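Post-proline cleaving enzyme (Rickettsia typhi, PDB 4HVT) probably cleaves oligopeptides after proline residues as a serine peptidase of the prolyl oligopeptidase family. Local coordinates at residues N92-W97 and K128-G133; I116-L121 and I146-G151; F157-D162 and G172-T177; V647-V652 and S680-G685. All coordinates share one frame; numbering follows the deposited sequence.

Contact 1: residues N92-W97 and K128-G133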
loop_
_atom_site.group_PDB
_atom_site.type_symbol
_atom_site.label_atom_id
_atom_site.label_comp_id
_atom_site.label_asym_id
_atom_site.label_seq_id
_atom_site.Cartn_x
_atom_site.Cartn_y
_atom_site.Cartn_z
ATOM N N ASN A 92 -14.326 13.809 -13.687
ATOM C CA ASN A 92 -14.757 12.930 -12.574
ATOM C C ASN A 92 -13.557 12.646 -11.697
ATOM O O ASN A 92 -12.978 11.541 -11.707
ATOM C CB ASN A 92 -15.373 11.606 -13.077
ATOM C CG ASN A 92 -16.796 11.782 -13.534
ATOM O OD1 ASN A 92 -17.717 11.921 -12.716
ATOM N ND2 ASN A 92 -16.985 11.811 -14.832
ATOM N N PRO A 93 -13.140 13.669 -10.948
ATOM C CA PRO A 93 -11.984 13.430 -10.102
ATOM C C PRO A 93 -12.190 12.493 -8.927
ATOM O O PRO A 93 -11.230 11.860 -8.502
ATOM C CB PRO A 93 -11.610 14.838 -9.616
ATOM C CG PRO A 93 -12.895 15.601 -9.644
ATOM C CD PRO A 93 -13.585 15.080 -10.892
ATOM N N GLN A 94 -13.411 12.399 -8.403
ATOM C CA GLN A 94 -13.715 11.429 -7.355
ATOM C C GLN A 94 -13.865 10.044 -7.964
ATOM O O GLN A 94 -13.436 9.069 -7.391
ATOM C CB GLN A 94 -14.961 11.867 -6.594
ATOM C CG GLN A 94 -14.991 11.276 -5.208
ATOM C CD GLN A 94 -13.832 11.784 -4.360
ATOM O OE1 GLN A 94 -13.709 12.975 -4.128
ATOM N NE2 GLN A 94 -12.915 10.882 -4.030
ATOM N N GLY A 95 -14.446 9.994 -9.175
ATOM C CA GLY A 95 -14.392 8.786 -10.005
ATOM C C GLY A 95 -15.696 8.058 -10.298
ATOM O O GLY A 95 -16.732 8.290 -9.653
ATOM N N LEU A 96 -15.601 7.138 -11.260
ATOM C CA LEU A 96 -16.687 6.342 -11.761
ATOM C C LEU A 96 -16.357 4.878 -11.570
ATOM O O LEU A 96 -15.336 4.399 -12.055
ATOM C CB LEU A 96 -16.831 6.552 -13.277
ATOM C CG LEU A 96 -17.158 7.969 -13.741
ATOM C CD1 LEU A 96 -17.166 8.024 -15.265
ATOM C CD2 LEU A 96 -18.452 8.490 -13.145
ATOM N N TRP A 97 -17.239 4.151 -10.895
ATOM C CA TRP A 97 -17.204 2.701 -10.932
ATOM C C TRP A 97 -18.084 2.223 -12.092
ATOM O O TRP A 97 -19.241 2.624 -12.225
ATOM C CB TRP A 97 -17.645 2.129 -9.595
ATOM C CG TRP A 97 -17.610 0.616 -9.479
ATOM C CD1 TRP A 97 -16.541 -0.202 -9.661
ATOM C CD2 TRP A 97 -18.691 -0.222 -9.033
ATOM N NE1 TRP A 97 -16.906 -1.524 -9.440
ATOM C CE2 TRP A 97 -18.206 -1.553 -9.005
ATOM C CE3 TRP A 97 -20.031 0.029 -8.652
ATOM C CZ2 TRP A 97 -19.019 -2.641 -8.655
ATOM C CZ3 TRP A 97 -20.827 -1.033 -8.296
ATOM C CH2 TRP A 97 -20.313 -2.361 -8.270
ATOM N N LYS A 128 -16.421 15.180 0.006
ATOM C CA LYS A 128 -15.757 14.247 -0.903
ATOM C C LYS A 128 -16.119 12.843 -0.368
ATOM O O LYS A 128 -15.834 12.567 0.787
ATOM C CB LYS A 128 -14.220 14.378 -0.850
ATOM C CG LYS A 128 -13.502 15.531 -1.581
ATOM C CD LYS A 128 -12.108 15.023 -2.015
ATOM C CE LYS A 128 -10.941 16.016 -2.022
ATOM N NZ LYS A 128 -11.297 17.425 -2.334
ATOM N N VAL A 129 -16.763 12.001 -1.174
ATOM C CA VAL A 129 -17.020 10.581 -0.836
ATOM C C VAL A 129 -16.118 9.762 -1.748
ATOM O O VAL A 129 -16.274 9.799 -2.938
ATOM C CB VAL A 129 -18.499 10.193 -1.088
ATOM C CG1 VAL A 129 -18.720 8.726 -0.796
ATOM C CG2 VAL A 129 -19.439 11.020 -0.221
ATOM N N ALA A 130 -15.131 9.099 -1.165
ATOM C CA ALA A 130 -14.149 8.298 -1.869
ATOM C C ALA A 130 -14.561 6.839 -1.942
ATOM O O ALA A 130 -15.012 6.260 -0.964
ATOM C CB ALA A 130 -12.800 8.414 -1.166
ATOM N N TYR A 131 -14.416 6.234 -3.127
ATOM C CA TYR A 131 -14.599 4.801 -3.328
ATOM C C TYR A 131 -13.473 4.022 -2.712
ATOM O O TYR A 131 -12.282 4.316 -2.945
ATOM C CB TYR A 131 -14.583 4.531 -4.824
ATOM C CG TYR A 131 -14.511 3.089 -5.266
ATOM C CD1 TYR A 131 -15.598 2.261 -5.165
ATOM C CD2 TYR A 131 -13.333 2.563 -5.789
ATOM C CE1 TYR A 131 -15.542 0.934 -5.585
ATOM C CE2 TYR A 131 -13.276 1.260 -6.251
ATOM C CZ TYR A 131 -14.374 0.461 -6.145
ATOM O OH TYR A 131 -14.296 -0.833 -6.587
ATOM N N ARG A 132 -13.818 3.015 -1.915
ATOM C CA ARG A 132 -12.828 2.218 -1.208
ATOM C C ARG A 132 -13.012 0.687 -1.417
ATOM O O ARG A 132 -12.442 -0.086 -0.667
ATOM C CB ARG A 132 -12.799 2.540 0.316
ATOM C CG ARG A 132 -12.687 4.009 0.700
ATOM C CD ARG A 132 -11.348 4.682 0.329
ATOM N NE ARG A 132 -10.232 4.043 0.963
ATOM C CZ ARG A 132 -9.644 4.487 2.073
ATOM N NH1 ARG A 132 -10.098 5.557 2.680
ATOM N NH2 ARG A 132 -8.588 3.844 2.564
ATOM N N GLY A 133 -13.697 0.300 -2.490
ATOM C CA GLY A 133 -13.803 -1.111 -2.914
ATOM C C GLY A 133 -15.197 -1.661 -2.696
ATOM O O GLY A 133 -16.059 -0.964 -2.184
HETATM O O HOH W 1 -12.909 7.964 -4.977
#
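Gln94 lays its side chain across the Lys128 side chain and the backbone of Val129 and Ala130, and its 93 Å² of buried surface is the largest share on its own segment. The contact joins a four-stranded and a five-stranded antiparallel sheet, consecutive blades of the N-terminal beta-propeller: Gln94 lies in the loop leading into strand 96-101, while 128-133 covers the start of strand 129-136. CG of Gln94, anti to the backbone N (chi1 -156°), is set against Val129 O, and the bend at chi2 (64°) keeps CD close to the same oxygen. OE1 comes within 3.3 Å of Lys128 CD, the two side chains crossing at about a right angle. On the amide's nitrogen branch, NE2 lies 3.6 Å from Ala130 CA and also donates to Ser686 O, in the loop before helix 688-706, a hydrogen bond that ties this propeller edge to the catalytic-domain side. One water joins both segments: it donates to Gln94 O and accepts from Gln94 NE2 and Tyr131 N, the last at 2.9 Å. Further along, Trp97 and Tyr131 bring their rings near parallel, planes 23° apart, but slid to a 5.3 Å centroid separation with slight overlap. Tyr131 CE1 lies over one face of the indole, and Trp97 meets Trp161 and Tyr144 edge-to-face. Val129 O, buried here without a polar partner in the model, is 3.0 Å from Gln94 CG.

Contact 2: residues I116-L121 and I146-G151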
loop_
_atom_site.group_PDB
_atom_site.type_symbol
_atom_site.label_atom_id
_atom_site.label_comp_id
_atom_site.label_asym_id
_atom_site.label_seq_id
_atom_site.Cartn_x
_atom_site.Cartn_y
_atom_site.Cartn_z
ATOM N N ILE A 116 -21.676 3.624 -10.511
ATOM C CA ILE A 116 -21.713 4.640 -9.487
ATOM C C ILE A 116 -20.777 5.772 -9.846
ATOM O O ILE A 116 -19.592 5.543 -10.091
ATOM C CB ILE A 116 -21.346 4.152 -8.059
ATOM C CG1 ILE A 116 -22.270 3.006 -7.627
ATOM C CG2 ILE A 116 -21.513 5.322 -7.120
ATOM C CD1 ILE A 116 -21.852 2.268 -6.372
ATOM N N ASP A 117 -21.341 6.985 -9.860
ATOM C CA ASP A 117 -20.584 8.227 -10.051
ATOM C C ASP A 117 -20.360 8.875 -8.672
ATOM O O ASP A 117 -21.291 9.471 -8.071
ATOM C CB ASP A 117 -21.354 9.160 -11.003
ATOM C CG ASP A 117 -20.632 10.475 -11.292
ATOM O OD1 ASP A 117 -19.830 10.945 -10.484
ATOM O OD2 ASP A 117 -20.888 11.099 -12.385
ATOM N N PHE A 118 -19.108 8.829 -8.212
ATOM C CA PHE A 118 -18.780 9.319 -6.865
ATOM C C PHE A 118 -18.714 10.832 -6.815
ATOM O O PHE A 118 -18.861 11.418 -5.759
ATOM C CB PHE A 118 -17.487 8.678 -6.296
ATOM C CG PHE A 118 -17.694 7.270 -5.893
ATOM C CD1 PHE A 118 -17.670 6.246 -6.847
ATOM C CD2 PHE A 118 -18.045 6.952 -4.599
ATOM C CE1 PHE A 118 -17.965 4.932 -6.477
ATOM C CE2 PHE A 118 -18.327 5.623 -4.243
ATOM C CZ PHE A 118 -18.302 4.631 -5.181
ATOM N N ASP A 119 -18.528 11.472 -7.968
ATOM C CA ASP A 119 -18.603 12.943 -8.019
ATOM C C ASP A 119 -20.036 13.413 -7.755
ATOM O O ASP A 119 -20.246 14.364 -7.015
ATOM C CB ASP A 119 -18.090 13.429 -9.353
ATOM C CG ASP A 119 -16.646 13.062 -9.545
ATOM O OD1 ASP A 119 -15.774 13.826 -9.092
ATOM O OD2 ASP A 119 -16.382 12.009 -10.157
ATOM N N LYS A 120 -21.009 12.735 -8.356
ATOM C CA LYS A 120 -22.420 13.024 -8.099
ATOM C C LYS A 120 -22.807 12.770 -6.655
ATOM O O LYS A 120 -23.532 13.572 -6.041
ATOM C CB LYS A 120 -23.313 12.173 -8.987
ATOM C CG LYS A 120 -23.597 12.766 -10.336
ATOM C CD LYS A 120 -24.505 11.854 -11.151
ATOM C CE LYS A 120 -24.548 12.313 -12.597
ATOM N NZ LYS A 120 -24.675 11.157 -13.527
ATOM N N LEU A 121 -22.329 11.657 -6.108
ATOM C CA LEU A 121 -22.582 11.329 -4.717
ATOM C C LEU A 121 -22.048 12.404 -3.795
ATOM O O LEU A 121 -22.695 12.766 -2.810
ATOM C CB LEU A 121 -21.923 9.993 -4.355
ATOM C CG LEU A 121 -22.717 8.717 -4.525
ATOM C CD1 LEU A 121 -21.877 7.597 -3.908
ATOM C CD2 LEU A 121 -24.116 8.821 -3.886
ATOM N N ILE A 146 -20.765 -1.418 -0.904
ATOM C CA ILE A 146 -19.816 -0.453 -1.426
ATOM C C ILE A 146 -19.125 0.236 -0.273
ATOM O O ILE A 146 -19.783 0.953 0.450
ATOM C CB ILE A 146 -20.480 0.627 -2.338
ATOM C CG1 ILE A 146 -21.467 0.017 -3.349
ATOM C CG2 ILE A 146 -19.425 1.491 -2.996
ATOM C CD1 ILE A 146 -20.858 -0.897 -4.363
ATOM N N SER A 147 -17.811 0.029 -0.123
ATOM C CA SER A 147 -17.004 0.730 0.881
ATOM C C SER A 147 -16.631 2.128 0.441
ATOM O O SER A 147 -16.298 2.357 -0.734
ATOM C CB SER A 147 -15.744 -0.044 1.202
ATOM O OG SER A 147 -16.062 -1.258 1.881
ATOM N N MET A 148 -16.701 3.047 1.391
ATOM C CA MET A 148 -16.536 4.482 1.152
ATOM C C MET A 148 -15.909 5.155 2.363
ATOM O O MET A 148 -16.036 4.682 3.501
ATOM C CB MET A 148 -17.881 5.157 0.863
ATOM C CG MET A 148 -18.521 4.703 -0.419
ATOM S SD MET A 148 -20.180 5.422 -0.581
ATOM C CE MET A 148 -21.129 4.480 0.477
ATOM N N SER A 149 -15.230 6.264 2.118
ATOM C CA SER A 149 -14.735 7.104 3.203
ATOM C C SER A 149 -14.982 8.562 2.858
ATOM O O SER A 149 -15.158 8.934 1.690
ATOM C CB SER A 149 -13.239 6.867 3.406
ATOM O OG SER A 149 -12.494 7.202 2.221
ATOM N N PHE A 150 -14.979 9.416 3.871
ATOM C CA PHE A 150 -14.973 10.855 3.603
ATOM C C PHE A 150 -13.517 11.269 3.407
ATOM O O PHE A 150 -12.670 11.132 4.307
ATOM C CB PHE A 150 -15.658 11.630 4.727
ATOM C CG PHE A 150 -17.111 11.306 4.870
ATOM C CD1 PHE A 150 -17.971 11.448 3.789
ATOM C CD2 PHE A 150 -17.624 10.822 6.077
ATOM C CE1 PHE A 150 -19.325 11.125 3.896
ATOM C CE2 PHE A 150 -18.983 10.515 6.195
ATOM C CZ PHE A 150 -19.823 10.666 5.106
ATOM N N GLY A 151 -13.214 11.739 2.202
ATOM C CA GLY A 151 -11.808 12.024 1.841
ATOM C C GLY A 151 -10.891 10.853 2.079
ATOM O O GLY A 151 -11.301 9.675 1.910
#
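Ile146, Phe118 and Met148 bury the most surface here, 43, 37 and 36 Å², and each directs its CB at the opposing segment. Phe118 is the hub. Its ring presents an edge to the strand: CZ is 4.0 Å from Ile146 CG2, which lies in the ring plane, and CE2 is 3.9 Å from Met148 CG. The sulfur follows the same rim, with Met148 SD 80° off the ring normal and 5.4 Å from the ring centroid, which makes this a Met-aromatic contact of the edge type. Met148 CG stands anti to the carbonyl carbon (chi1 -66°), beside the backbone N, where it meets CE2. Over one face of the same ring sits Ile116 CG2, from the residue two before Phe118. The segments belong to successive blades of the beta-propeller: strand 113-117 is an outermost strand of its four-stranded sheet, and strand 143-150 lies within the next, so these apolar side chains pack between the two sheets. Ile116 and Ile146 meet tip to tip, CD1 of Ile116 lying 3.8 Å from Ile146 CG1. The turn from strand into helix 118-125 is fixed by Asp117 at the N-cap, whose OD1 accepts from Lys120 N at 3.0 Å, the donor standing above the carboxylate plane. Leu121, one helical turn after Asp117, brings its CD1 to 4.3 Å from Met148 SD.

Contact 3: residues F157-D162 and G172-T177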
loop_
_atom_site.group_PDB
_atom_site.type_symbol
_atom_site.label_atom_id
_atom_site.label_comp_id
_atom_site.label_asym_id
_atom_site.label_seq_id
_atom_site.Cartn_x
_atom_site.Cartn_y
_atom_site.Cartn_z
ATOM N N PHE A 157 -17.042 3.528 5.984
ATOM C CA PHE A 157 -18.398 2.988 6.145
ATOM C C PHE A 157 -18.723 2.262 4.840
ATOM O O PHE A 157 -17.820 1.979 4.048
ATOM C CB PHE A 157 -19.410 4.100 6.469
ATOM C CG PHE A 157 -19.430 5.197 5.499
ATOM C CD1 PHE A 157 -18.451 6.176 5.510
ATOM C CD2 PHE A 157 -20.423 5.258 4.516
ATOM C CE1 PHE A 157 -18.460 7.191 4.589
ATOM C CE2 PHE A 157 -20.445 6.299 3.610
ATOM C CZ PHE A 157 -19.456 7.247 3.646
ATOM N N PHE A 158 -19.972 1.866 4.657
ATOM C CA PHE A 158 -20.355 1.181 3.427
ATOM C C PHE A 158 -21.820 1.398 3.224
ATOM O O PHE A 158 -22.524 1.791 4.138
ATOM C CB PHE A 158 -20.072 -0.316 3.494
ATOM C CG PHE A 158 -20.622 -0.963 4.745
ATOM C CD1 PHE A 158 -21.910 -1.492 4.746
ATOM C CD2 PHE A 158 -19.829 -1.096 5.828
ATOM C CE1 PHE A 158 -22.420 -2.062 5.910
ATOM C CE2 PHE A 158 -20.328 -1.663 6.996
ATOM C CZ PHE A 158 -21.621 -2.178 7.012
ATOM N N ARG A 159 -22.295 1.124 2.008
ATOM C CA ARG A 159 -23.700 1.148 1.711
ATOM C C ARG A 159 -24.011 0.012 0.762
ATOM O O ARG A 159 -23.256 -0.237 -0.204
ATOM C CB ARG A 159 -24.111 2.441 1.021
ATOM C CG ARG A 159 -23.945 3.675 1.841
ATOM C CD ARG A 159 -24.365 4.871 1.007
ATOM N NE ARG A 159 -25.786 4.871 0.701
ATOM C CZ ARG A 159 -26.385 5.819 -0.019
ATOM N NH1 ARG A 159 -25.673 6.807 -0.559
ATOM N NH2 ARG A 159 -27.680 5.761 -0.239
ATOM N N GLU A 160 -25.112 -0.673 0.996
ATOM C CA GLU A 160 -25.537 -1.767 0.105
ATOM C C GLU A 160 -26.151 -1.243 -1.190
ATOM O O GLU A 160 -26.875 -0.260 -1.181
ATOM C CB GLU A 160 -26.577 -2.617 0.833
ATOM C CG GLU A 160 -26.853 -3.955 0.159
ATOM C CD GLU A 160 -27.954 -4.743 0.817
ATOM O OE1 GLU A 160 -28.528 -4.301 1.842
ATOM O OE2 GLU A 160 -28.242 -5.840 0.316
ATOM N N TRP A 161 -25.852 -1.897 -2.297
ATOM C CA TRP A 161 -26.148 -1.380 -3.615
ATOM C C TRP A 161 -26.604 -2.530 -4.509
ATOM O O TRP A 161 -26.159 -3.650 -4.347
ATOM C CB TRP A 161 -24.890 -0.689 -4.170
ATOM C CG TRP A 161 -25.052 -0.069 -5.541
ATOM C CD1 TRP A 161 -25.361 1.231 -5.814
ATOM C CD2 TRP A 161 -24.750 -0.682 -6.795
ATOM N NE1 TRP A 161 -25.350 1.443 -7.176
ATOM C CE2 TRP A 161 -24.954 0.295 -7.798
ATOM C CE3 TRP A 161 -24.345 -1.952 -7.166
ATOM C CZ2 TRP A 161 -24.774 0.027 -9.167
ATOM C CZ3 TRP A 161 -24.184 -2.245 -8.538
ATOM C CH2 TRP A 161 -24.374 -1.239 -9.506
ATOM N N ASP A 162 -27.550 -2.256 -5.400
ATOM C CA ASP A 162 -28.130 -3.299 -6.237
ATOM C C ASP A 162 -27.904 -3.071 -7.765
ATOM O O ASP A 162 -28.263 -2.039 -8.316
ATOM C CB ASP A 162 -29.596 -3.445 -5.968
ATOM C CG ASP A 162 -30.185 -4.679 -6.654
ATOM O OD1 ASP A 162 -30.523 -4.555 -7.848
ATOM O OD2 ASP A 162 -30.313 -5.773 -6.014
ATOM N N GLY A 172 -31.103 -0.689 3.135
ATOM C CA GLY A 172 -30.164 -1.799 3.086
ATOM C C GLY A 172 -29.075 -1.682 4.117
ATOM O O GLY A 172 -29.070 -0.740 4.916
ATOM N N PHE A 173 -28.126 -2.616 4.101
ATOM C CA PHE A 173 -26.978 -2.557 5.010
ATOM C C PHE A 173 -26.143 -1.280 4.852
ATOM O O PHE A 173 -25.578 -1.026 3.773
ATOM C CB PHE A 173 -26.093 -3.787 4.855
ATOM C CG PHE A 173 -26.711 -5.048 5.397
ATOM C CD1 PHE A 173 -26.821 -5.250 6.775
ATOM C CD2 PHE A 173 -27.101 -6.069 4.541
ATOM C CE1 PHE A 173 -27.363 -6.389 7.238
ATOM C CE2 PHE A 173 -27.658 -7.262 5.033
ATOM C CZ PHE A 173 -27.754 -7.412 6.375
ATOM N N GLU A 174 -26.051 -0.525 5.943
ATOM C CA GLU A 174 -25.321 0.763 6.011
ATOM C C GLU A 174 -25.245 1.026 7.509
ATOM O O GLU A 174 -26.296 0.921 8.172
ATOM C CB GLU A 174 -26.142 1.831 5.336
ATOM C CG GLU A 174 -25.526 3.208 5.458
ATOM C CD GLU A 174 -26.429 4.319 4.960
ATOM O OE1 GLU A 174 -27.658 4.125 4.878
ATOM O OE2 GLU A 174 -25.885 5.421 4.680
ATOM N N PRO A 175 -24.054 1.335 8.040
ATOM C CA PRO A 175 -23.941 1.372 9.483
ATOM C C PRO A 175 -24.434 2.683 10.096
ATOM O O PRO A 175 -23.644 3.518 10.455
ATOM C CB PRO A 175 -22.458 1.163 9.718
ATOM C CG PRO A 175 -21.805 1.792 8.535
ATOM C CD PRO A 175 -22.747 1.479 7.396
ATOM N N ILE A 176 -25.729 2.788 10.264
ATOM C CA ILE A 176 -26.382 3.954 10.823
ATOM C C ILE A 176 -27.198 3.579 12.049
ATOM O O ILE A 176 -27.789 2.493 12.122
ATOM C CB ILE A 176 -27.281 4.672 9.798
ATOM C CG1 ILE A 176 -28.363 3.770 9.207
ATOM C CG2 ILE A 176 -26.432 5.154 8.636
ATOM C CD1 ILE A 176 -29.499 4.530 8.531
ATOM N N THR A 177 -27.235 4.469 13.027
ATOM C CA THR A 177 -28.041 4.223 14.190
ATOM C C THR A 177 -29.536 4.464 13.982
ATOM O O THR A 177 -29.969 4.934 12.947
ATOM C CB THR A 177 -27.591 5.121 15.356
ATOM O OG1 THR A 177 -28.052 6.453 15.134
ATOM C CG2 THR A 177 -26.072 5.103 15.560
HETATM O O HOH W 2 -27.980 3.437 2.104
#
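Glu160 OE1 takes the backbone N-H of Phe173 at 2.8 Å, with an N-H...O angle of 160° and the donor on the anti side of the carboxylate, 17° out of its plane. CG of Glu160 lies anti to the backbone N, and the chain runs extended beyond it. The other oxygen, OE2, forms salt bridges to Arg223 and Arg143, so this buried carboxylate has charged partners as well as an amide, which would probably favour its ionised form. The same residue gives its own N-H to Phe173 O, also at 2.8 Å, and the two bonds clamp Phe173 to the strand from opposite ends of its backbone. The C=O of Phe173 also receives a CA-H...O contact from Arg159. Phe158 supplies the apolar half: Pro175 CD sits over the centre of its ring, 3.8 Å from the centroid and 9° off the normal, a CH-pi contact. Phe158 O, 3.5 Å from Glu174 CA, has no conventional polar partner in the model. Arg159 and Glu174 run side by side, but NE and OE2 are 4.0 Å apart, beyond a salt bridge; a water accepts from Arg159 NE and gives a weak bond to Glu174 OE1. Residues 172-175 run antiparallel to 157-160, so the loop after strand 167-168 packs against strand 155-162 of a beta-propeller blade, with Pro175 at the centre of an inverse gamma turn.

Contact 4: residues V647-V652 and S680-G685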
loop_
_atom_site.group_PDB
_atom_site.type_symbol
_atom_site.label_atom_id
_atom_site.label_comp_id
_atom_site.label_asym_id
_atom_site.label_seq_id
_atom_site.Cartn_x
_atom_site.Cartn_y
_atom_site.Cartn_z
ATOM N N VAL A 647 -4.328 16.976 7.417
ATOM C CA VAL A 647 -5.225 17.142 8.531
ATOM C C VAL A 647 -5.929 15.789 8.842
ATOM O O VAL A 647 -6.120 15.459 9.995
ATOM C CB VAL A 647 -6.255 18.279 8.221
ATOM C CG1 VAL A 647 -7.333 18.337 9.309
ATOM C CG2 VAL A 647 -5.552 19.639 8.125
ATOM N N LEU A 648 -6.296 15.042 7.815
ATOM C CA LEU A 648 -7.076 13.829 7.971
ATOM C C LEU A 648 -6.207 12.587 7.848
ATOM O O LEU A 648 -6.706 11.498 7.556
ATOM C CB LEU A 648 -8.230 13.836 6.974
ATOM C CG LEU A 648 -9.324 14.871 7.306
ATOM C CD1 LEU A 648 -10.412 14.819 6.245
ATOM C CD2 LEU A 648 -9.897 14.638 8.685
ATOM N N ASP A 649 -4.891 12.761 7.998
ATOM C CA ASP A 649 -3.995 11.605 8.074
ATOM C C ASP A 649 -4.192 10.990 9.453
ATOM O O ASP A 649 -3.650 11.457 10.437
ATOM C CB ASP A 649 -2.533 12.007 7.812
ATOM C CG ASP A 649 -1.574 10.792 7.737
ATOM O OD1 ASP A 649 -1.753 9.750 8.451
ATOM O OD2 ASP A 649 -0.591 10.924 6.959
ATOM N N GLN A 650 -5.002 9.951 9.487
ATOM C CA GLN A 650 -5.235 9.186 10.689
ATOM C C GLN A 650 -4.238 8.036 10.916
ATOM O O GLN A 650 -4.347 7.314 11.941
ATOM C CB GLN A 650 -6.657 8.607 10.636
ATOM C CG GLN A 650 -7.684 9.726 10.466
ATOM C CD GLN A 650 -9.109 9.204 10.442
ATOM O OE1 GLN A 650 -9.380 8.225 9.776
ATOM N NE2 GLN A 650 -10.022 9.860 11.219
ATOM N N ARG A 651 -3.335 7.802 9.982
ATOM C CA ARG A 651 -2.355 6.728 10.106
ATOM C C ARG A 651 -1.246 7.239 11.051
ATOM O O ARG A 651 -1.102 6.752 12.152
ATOM C CB ARG A 651 -1.800 6.347 8.731
ATOM C CG ARG A 651 -1.050 5.028 8.653
ATOM C CD ARG A 651 -1.980 3.797 8.749
ATOM N NE ARG A 651 -3.008 4.004 7.757
ATOM C CZ ARG A 651 -2.834 3.860 6.453
ATOM N NH1 ARG A 651 -1.695 3.329 5.970
ATOM N NH2 ARG A 651 -3.769 4.296 5.600
ATOM N N VAL A 652 -0.475 8.242 10.625
ATOM C CA VAL A 652 0.635 8.722 11.412
ATOM C C VAL A 652 0.324 10.014 12.181
ATOM O O VAL A 652 0.982 10.268 13.182
ATOM C CB VAL A 652 1.920 8.944 10.562
ATOM C CG1 VAL A 652 2.407 7.655 9.933
ATOM C CG2 VAL A 652 1.666 9.939 9.459
ATOM N N SER A 680 -6.504 14.861 2.100
ATOM C CA SER A 680 -5.839 13.732 1.412
ATOM C C SER A 680 -5.706 12.508 2.277
ATOM O O SER A 680 -5.710 11.345 1.767
ATOM C CB SER A 680 -4.408 14.071 0.958
ATOM O OG SER A 680 -3.535 14.293 2.069
ATOM N N GLY A 681 -5.553 12.747 3.575
ATOM C CA GLY A 681 -5.171 11.646 4.466
ATOM C C GLY A 681 -3.747 11.190 4.171
ATOM O O GLY A 681 -2.900 12.002 3.723
ATOM N N HIS A 682 -3.473 9.911 4.422
ATOM C CA HIS A 682 -2.140 9.328 4.302
ATOM C C HIS A 682 -1.831 8.977 2.837
ATOM O O HIS A 682 -1.806 7.816 2.457
ATOM C CB HIS A 682 -2.016 8.108 5.187
ATOM C CG HIS A 682 -0.613 7.717 5.496
ATOM N ND1 HIS A 682 0.259 8.548 6.176
ATOM C CD2 HIS A 682 0.053 6.555 5.274
ATOM C CE1 HIS A 682 1.417 7.926 6.320
ATOM N NE2 HIS A 682 1.308 6.703 5.805
ATOM N N GLY A 683 -1.633 9.995 2.031
ATOM C CA GLY A 683 -1.406 9.825 0.591
ATOM C C GLY A 683 -1.319 11.142 -0.129
ATOM O O GLY A 683 -1.273 12.180 0.512
ATOM N N SER A 684 -1.359 11.102 -1.459
ATOM C CA SER A 684 -1.105 12.300 -2.280
ATOM C C SER A 684 -2.331 13.160 -2.569
ATOM O O SER A 684 -2.202 14.258 -3.071
ATOM C CB SER A 684 -0.517 11.871 -3.611
ATOM O OG SER A 684 -1.499 11.258 -4.447
ATOM N N GLY A 685 -3.530 12.640 -2.288
ATOM C CA GLY A 685 -4.751 13.406 -2.542
ATOM C C GLY A 685 -5.918 12.437 -2.639
ATOM O O GLY A 685 -5.798 11.367 -3.226
HETATM O O HOH W 3 -5.671 8.532 6.727
#
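Asp649 and His682 share one short hydrogen bond, ND1 donating to OD2 at 2.6 Å with an N-H...O angle of 169°. The acceptor lies in the imidazole plane, while the donor meets OD2 on the syn side, 25° out of the carboxylate plane. A second set of polar bonds fixes the carboxylate: OD1 accepts from Val652 N at 2.9 Å and, weakly, from Arg651 N, an Asx motif that sets the acid's rotation. On the far side of the ring, His682 NE2 is hydrogen-bonded to Ser566 OG. Ser566 lies in a GxSxG sequence, consistent with a nucleophile elbow, so these residues match the Ser-His-Asp charge relay of an alpha/beta-hydrolase serine peptidase, probably the catalytic triad here. Apolar contacts cover one face of the ring and its CE1 corner. Arg651 CB rests over that face, 3.9 Å from the centroid and 17° off the normal, a CH-pi contact; its guanidinium also passes close to the ring, NH1 3.7 Å from His682 CD2, while NE makes a salt bridge to Asp154. Val652 CG2 touches His682 CE1 at 3.7 Å. The backbones meet where Gly681 CA-H points at Leu648 O.

How the contacts relate
Contacts 1, 2 and 3 lie in the propeller and contact 4 in the hydrolase domain. The segments of contacts 1 and 2 alternate along the chain, and their centres are 5 Å apart; both bridge the same pair of sheets, the one with strands 96-101 and 113-117 and the one with strands 129-136 and 143-150. Contact 3 follows on the next strand of that second sheet, 155-162, its centre about 13 Å from contact 2 and about 17 Å from contact 1. Contact 4 comes last, its nearest atoms about 5 Å from contact 2 and about 6 Å from contact 1. The loops carrying the probable catalytic Asp and His thus approach this propeller region across the domain boundary.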